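Local coordinates for angiotensin-converting enzyme (Anopheles gambiae, PDB 6S1Y), which is a zinc-dependent peptidase of the angiotensin-converting enzyme family from the malaria mosquito and probably trims short peptides, at residues Asp332-Asp337 against Glu374-Ala379; Leu83-Lys88 against Leu548-Pro553. All blocks are in the same frame, centred on the assembly; numbering follows the deposited sequence.

Interaction 1. Residues Asp332-Asp337 against Glu374-Ala379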
loop_
_atom_site.group_PDB
_atom_site.type_symbol
_atom_site.label_atom_id
_atom_site.label_comp_id
_atom_site.label_asym_id
_atom_site.label_seq_id
_atom_site.Cartn_x
_atom_site.Cartn_y
_atom_site.Cartn_z
ATOM N N ASP A 332 -12.771 -9.169 -1.912
ATOM C CA ASP A 332 -13.031 -10.572 -2.208
ATOM C C ASP A 332 -14.214 -11.023 -1.358
ATOM O O ASP A 332 -14.156 -10.962 -0.118
ATOM C CB ASP A 332 -11.796 -11.421 -1.893
ATOM C CG ASP A 332 -11.969 -12.885 -2.307
ATOM O OD1 ASP A 332 -13.035 -13.221 -2.888
ATOM O OD2 ASP A 332 -11.033 -13.694 -2.059
ATOM N N PHE A 333 -15.285 -11.469 -2.010
ATOM C CA PHE A 333 -16.490 -11.867 -1.285
ATOM C C PHE A 333 -16.588 -13.371 -1.105
ATOM O O PHE A 333 -17.638 -13.868 -0.695
ATOM C CB PHE A 333 -17.735 -11.318 -1.975
ATOM C CG PHE A 333 -17.853 -9.824 -1.871
ATOM C CD1 PHE A 333 -17.277 -8.998 -2.821
ATOM C CD2 PHE A 333 -18.497 -9.251 -0.796
ATOM C CE1 PHE A 333 -17.369 -7.634 -2.715
ATOM C CE2 PHE A 333 -18.585 -7.889 -0.672
ATOM C CZ PHE A 333 -18.018 -7.072 -1.632
ATOM N N PHE A 334 -15.509 -14.101 -1.389
ATOM C CA PHE A 334 -15.390 -15.499 -0.975
ATOM C C PHE A 334 -16.556 -16.330 -1.506
ATOM O O PHE A 334 -17.085 -17.206 -0.824
ATOM C CB PHE A 334 -15.278 -15.606 0.551
ATOM C CG PHE A 334 -14.076 -14.897 1.113
ATOM C CD1 PHE A 334 -12.857 -15.542 1.205
ATOM C CD2 PHE A 334 -14.156 -13.575 1.523
ATOM C CE1 PHE A 334 -11.742 -14.888 1.706
ATOM C CE2 PHE A 334 -13.045 -12.923 2.019
ATOM C CZ PHE A 334 -11.840 -13.584 2.112
ATOM N N ALA A 335 -16.974 -16.026 -2.728
ATOM C CA ALA A 335 -17.928 -16.839 -3.472
ATOM C C ALA A 335 -17.217 -17.253 -4.756
ATOM O O ALA A 335 -16.058 -17.676 -4.708
ATOM C CB ALA A 335 -19.216 -16.074 -3.749
ATOM N N ILE A 336 -17.865 -17.108 -5.906
ATOM C CA ILE A 336 -17.199 -17.319 -7.190
ATOM C C ILE A 336 -17.440 -16.089 -8.053
ATOM O O ILE A 336 -18.592 -15.706 -8.290
ATOM C CB ILE A 336 -17.685 -18.587 -7.910
ATOM C CG1 ILE A 336 -17.310 -19.847 -7.126
ATOM C CG2 ILE A 336 -17.057 -18.671 -9.283
ATOM C CD1 ILE A 336 -15.789 -20.022 -6.927
ATOM N N ASP A 337 -16.355 -15.461 -8.498
ATOM C CA ASP A 337 -16.386 -14.315 -9.399
ATOM C C ASP A 337 -17.045 -13.090 -8.794
ATOM O O ASP A 337 -17.282 -12.112 -9.507
ATOM C CB ASP A 337 -17.079 -14.675 -10.723
ATOM C CG ASP A 337 -16.255 -15.650 -11.551
ATOM O OD1 ASP A 337 -15.183 -16.065 -11.048
ATOM O OD2 ASP A 337 -16.662 -15.990 -12.688
ATOM N N GLU A 374 -9.478 -20.680 3.969
ATOM C CA GLU A 374 -8.323 -20.253 4.747
ATOM C C GLU A 374 -7.029 -20.208 3.935
ATOM O O GLU A 374 -5.999 -19.785 4.472
ATOM C CB GLU A 374 -8.150 -21.167 5.970
ATOM C CG GLU A 374 -7.666 -22.580 5.672
ATOM C CD GLU A 374 -8.783 -23.534 5.254
ATOM O OE1 GLU A 374 -8.690 -24.735 5.584
ATOM O OE2 GLU A 374 -9.739 -23.092 4.589
ATOM N N PHE A 375 -7.041 -20.643 2.676
ATOM C CA PHE A 375 -5.915 -20.434 1.776
ATOM C C PHE A 375 -6.178 -19.309 0.780
ATOM O O PHE A 375 -5.308 -19.013 -0.049
ATOM C CB PHE A 375 -5.581 -21.713 1.001
ATOM C CG PHE A 375 -4.918 -22.786 1.826
ATOM C CD1 PHE A 375 -4.478 -22.543 3.117
ATOM C CD2 PHE A 375 -4.726 -24.050 1.293
ATOM C CE1 PHE A 375 -3.854 -23.550 3.860
ATOM C CE2 PHE A 375 -4.117 -25.061 2.036
ATOM C CZ PHE A 375 -3.678 -24.810 3.308
ATOM N N ARG A 376 -7.351 -18.682 0.839
ATOM C CA ARG A 376 -7.687 -17.601 -0.084
ATOM C C ARG A 376 -7.129 -16.280 0.454
ATOM O O ARG A 376 -7.849 -15.396 0.922
ATOM C CB ARG A 376 -9.198 -17.555 -0.307
ATOM C CG ARG A 376 -9.706 -18.744 -1.103
ATOM C CD ARG A 376 -11.210 -18.799 -1.208
ATOM N NE ARG A 376 -11.753 -17.842 -2.156
ATOM C CZ ARG A 376 -13.008 -17.860 -2.595
ATOM N NH1 ARG A 376 -13.834 -18.807 -2.167
ATOM N NH2 ARG A 376 -13.439 -16.931 -3.462
ATOM N N GLY A 377 -5.798 -16.187 0.390
ATOM C CA GLY A 377 -5.056 -14.981 0.702
ATOM C C GLY A 377 -3.703 -15.016 0.015
ATOM O O GLY A 377 -3.345 -15.988 -0.656
ATOM N N GLY A 378 -2.935 -13.940 0.203
ATOM C CA GLY A 378 -1.584 -13.898 -0.331
ATOM C C GLY A 378 -0.651 -14.880 0.361
ATOM O O GLY A 378 -0.895 -15.331 1.472
ATOM N N ALA A 379 0.422 -15.257 -0.339
ATOM C CA ALA A 379 1.462 -16.070 0.291
ATOM C C ALA A 379 1.999 -15.382 1.546
ATOM O O ALA A 379 2.231 -16.033 2.573
ATOM C CB ALA A 379 2.581 -16.356 -0.712
HETATM O O HOH W 1 -10.844 -15.592 -3.829
HETATM O O HOH W 2 -8.908 -13.319 -0.254
#
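Arg376 reaches across to the loop of the beta hairpin formed by strands 329-332 and 339-342 of this gluzincin-type zinc peptidase, and its guanidinium meets that loop at Asp332, Phe334 and Ala335. The arginine sits at the centre of an inverse gamma turn, in the loop between helix 349-368, which carries the HExxH zinc-binding histidines His357 and His361, and helix 381-395, which supplies the third zinc ligand, Glu385.

One direct hydrogen bond joins the segments: Arg376 NH2 donates a hydrogen bond to Ala335 O at 3.0 Å, with an N-H...O angle of 158°. The oxygen lies at the edge of the guanidinium, close to its plane, while the nitrogen is tilted from the carbonyl plane.

The charge pairing is looser. Asp332 OD1 and Arg376 NH2 are 3.8 Å apart, a long salt bridge, with the carboxylate and guanidinium planes turned 48° from each other. OD1 is also engaged locally, accepting from Phe334 N at 3.0 Å in an Asx turn, met from above the carboxylate plane.

Packing completes the fit. The CA of Phe334 sits over one guanidinium face, 3.5 Å from Arg376 NH2, and ring atom CE1 of Phe334 comes to 4.2 Å from Arg376 CB. A bend at chi3 (76°) swings the end of the arginine chain into this position. Outside the pair, Tyr368 and Gln27 touch the Arg376 side chain.

Two waters link Asp332 to Arg376 as well. Asp332 OD2 accepts from both: the first, 2.6 Å from OD2, accepts in turn from Arg376 NH2, while the second also donates a hydrogen bond to the backbone, at 2.6 Å from Arg376 O.

Interaction 2. Residues Leu83-Lys88 against Leu548-Pro553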
loop_
_atom_site.group_PDB
_atom_site.type_symbol
_atom_site.label_atom_id
_atom_site.label_comp_id
_atom_site.label_asym_id
_atom_site.label_seq_id
_atom_site.Cartn_x
_atom_site.Cartn_y
_atom_site.Cartn_z
ATOM N N LEU A 83 -2.695 -30.680 5.204
ATOM C CA LEU A 83 -3.785 -30.793 6.162
ATOM C C LEU A 83 -3.443 -30.106 7.479
ATOM O O LEU A 83 -4.276 -29.395 8.048
ATOM C CB LEU A 83 -4.127 -32.258 6.420
ATOM C CG LEU A 83 -5.486 -32.441 7.101
ATOM C CD1 LEU A 83 -6.589 -32.305 6.060
ATOM C CD2 LEU A 83 -5.594 -33.761 7.835
ATOM N N LYS A 84 -2.228 -30.340 7.992
ATOM C CA LYS A 84 -1.783 -29.618 9.176
ATOM C C LYS A 84 -1.950 -28.119 8.985
ATOM O O LYS A 84 -2.290 -27.391 9.925
ATOM C CB LYS A 84 -0.315 -29.933 9.478
ATOM C CG LYS A 84 -0.014 -31.359 9.906
ATOM C CD LYS A 84 1.427 -31.466 10.413
ATOM C CE LYS A 84 1.960 -32.890 10.341
ATOM N NZ LYS A 84 3.217 -33.082 11.124
ATOM N N ARG A 85 -1.706 -27.640 7.765
ATOM C CA ARG A 85 -1.727 -26.207 7.499
ATOM C C ARG A 85 -3.150 -25.675 7.460
ATOM O O ARG A 85 -3.406 -24.542 7.880
ATOM C CB ARG A 85 -1.009 -25.929 6.183
ATOM C CG ARG A 85 -0.573 -24.502 5.978
ATOM C CD ARG A 85 0.167 -24.359 4.646
ATOM N NE ARG A 85 0.316 -22.963 4.266
ATOM C CZ ARG A 85 1.232 -22.140 4.765
ATOM N NH1 ARG A 85 2.089 -22.575 5.671
ATOM N NH2 ARG A 85 1.279 -20.877 4.357
ATOM N N ARG A 86 -4.089 -26.471 6.948
ATOM C CA ARG A 86 -5.483 -26.047 6.928
ATOM C C ARG A 86 -6.033 -25.914 8.335
ATOM O O ARG A 86 -6.846 -25.020 8.595
ATOM C CB ARG A 86 -6.315 -27.040 6.122
ATOM C CG ARG A 86 -6.114 -26.940 4.615
ATOM C CD ARG A 86 -6.510 -28.235 3.895
ATOM N NE ARG A 86 -7.943 -28.500 3.963
ATOM C CZ ARG A 86 -8.506 -29.671 3.670
ATOM N NH1 ARG A 86 -7.758 -30.700 3.290
ATOM N NH2 ARG A 86 -9.822 -29.815 3.765
ATOM N N ILE A 87 -5.591 -26.772 9.250
ATOM C CA ILE A 87 -6.098 -26.732 10.615
ATOM C C ILE A 87 -5.506 -25.552 11.376
ATOM O O ILE A 87 -6.191 -24.920 12.188
ATOM C CB ILE A 87 -5.803 -28.063 11.332
ATOM C CG1 ILE A 87 -6.666 -29.185 10.750
ATOM C CG2 ILE A 87 -6.045 -27.927 12.833
ATOM C CD1 ILE A 87 -5.969 -30.523 10.724
ATOM N N LYS A 88 -4.224 -25.248 11.146
ATOM C CA LYS A 88 -3.591 -24.127 11.837
ATOM C C LYS A 88 -4.203 -22.794 11.417
ATOM O O LYS A 88 -4.478 -21.939 12.266
ATOM C CB LYS A 88 -2.085 -24.134 11.563
ATOM C CG LYS A 88 -1.297 -23.034 12.284
ATOM C CD LYS A 88 0.178 -22.998 11.844
ATOM C CE LYS A 88 0.357 -22.347 10.467
ATOM N NZ LYS A 88 1.296 -23.102 9.577
ATOM N N LEU A 548 -1.529 -20.528 -5.970
ATOM C CA LEU A 548 -1.243 -21.150 -4.687
ATOM C C LEU A 548 -1.976 -20.487 -3.530
ATOM O O LEU A 548 -2.175 -21.131 -2.491
ATOM C CB LEU A 548 0.256 -21.108 -4.400
ATOM C CG LEU A 548 1.149 -21.920 -5.338
ATOM C CD1 LEU A 548 2.598 -21.622 -4.987
ATOM C CD2 LEU A 548 0.846 -23.412 -5.230
ATOM N N GLY A 549 -2.378 -19.228 -3.672
ATOM C CA GLY A 549 -2.891 -18.509 -2.521
ATOM C C GLY A 549 -1.927 -18.627 -1.367
ATOM O O GLY A 549 -0.713 -18.387 -1.491
ATOM N N SER A 550 -2.460 -19.038 -0.230
ATOM C CA SER A 550 -1.712 -19.179 1.006
ATOM C C SER A 550 -1.376 -20.633 1.315
ATOM O O SER A 550 -0.938 -20.940 2.427
ATOM C CB SER A 550 -2.530 -18.565 2.149
ATOM O OG SER A 550 -1.767 -18.504 3.332
ATOM N N SER A 551 -1.546 -21.532 0.348
ATOM C CA SER A 551 -1.472 -22.960 0.634
ATOM C C SER A 551 -0.053 -23.426 0.897
ATOM O O SER A 551 0.137 -24.445 1.566
ATOM C CB SER A 551 -2.058 -23.762 -0.520
ATOM O OG SER A 551 -1.305 -23.578 -1.703
ATOM N N LYS A 552 0.944 -22.695 0.413
ATOM C CA LYS A 552 2.330 -23.023 0.719
ATOM C C LYS A 552 3.021 -21.870 1.448
ATOM O O LYS A 552 2.624 -20.702 1.313
ATOM C CB LYS A 552 3.101 -23.355 -0.567
ATOM C CG LYS A 552 2.461 -24.472 -1.369
ATOM C CD LYS A 552 3.384 -24.987 -2.462
ATOM C CE LYS A 552 2.968 -26.385 -2.932
ATOM N NZ LYS A 552 3.639 -26.759 -4.217
ATOM N N PRO A 553 4.047 -22.176 2.242
ATOM C CA PRO A 553 4.921 -21.117 2.772
ATOM C C PRO A 553 5.428 -20.230 1.647
ATOM O O PRO A 553 5.713 -20.703 0.541
ATOM C CB PRO A 553 6.069 -21.896 3.425
ATOM C CG PRO A 553 5.477 -23.232 3.753
ATOM C CD PRO A 553 4.469 -23.519 2.682
#
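Arg85 of helix 81-90 grips a backbone carbonyl of the turn 548-551; of the residues from Leu83 to Lys88, it alone touches the other segment. Ahead of it, Leu83 faces helix 12-42, packing on Ser16. At Arg85 the side chain leaves the helix with CG anti to the backbone N (chi1 -162°) and runs extended from CG to NE, so the guanidinium arrives well away from the helix surface. It takes Ser550 O side-on: NE donates at 3.0 Å and NH2 at 2.9 Å to that one oxygen, which lies in the guanidinium plane. The two bonds are similarly bent, with N-H...O angles of 148° and 149°, as expected when neighbouring N-H groups converge on a single acceptor, and together they fix the rotation of the guanidinium.

One carbon back along the side chain, Arg85 CD rests 3.1 Å from Ser551 O. One guanidinium face lies against the peptide link from Lys552 C to Pro553 N, and NH1 packs 3.9 Å from Pro553 CD. Next along the helix, Arg86 turns to a different partner, a salt bridge with Glu23, and Ile87 goes to Val19 of helix 12-42. One residue beyond the segment, Lys89 hydrogen-bonds Ser550 OG.

Leu548 to Ser551 form a type II' beta turn, closed by Ser551 N to Leu548 O; Ser551 OG adds a second bond to that Leu548 oxygen, 2.7 Å. Gly549 is at the first corner and Pro553 is the N-cap of helix 554-562: a tight turn between two helices, 536-547 and 554-562, whose carbonyl is held by an arginine from a third helix.

In the fold
The two contacts lie on the same side of the molecule, their centres 13 Å apart, and they meet mainly at Phe375: its backbone oxygen probably accepts from Ser550 N at 2.9 Å, while its ring packs against Arg86 and Ser551. Loop 374-379 thus bridges the hairpin of interaction 1 and the turn of interaction 2. Each contact rests on one arginine and a backbone carbonyl, but in different settings. Interaction 1 is partly buried, with the Asp332 side chain about 12 Å from the zinc, and it adds a carboxylate and two bridging waters; interaction 2 is a surface contact, without an acidic partner, that joins helix 81-90 to a turn 460 residues later in sequence.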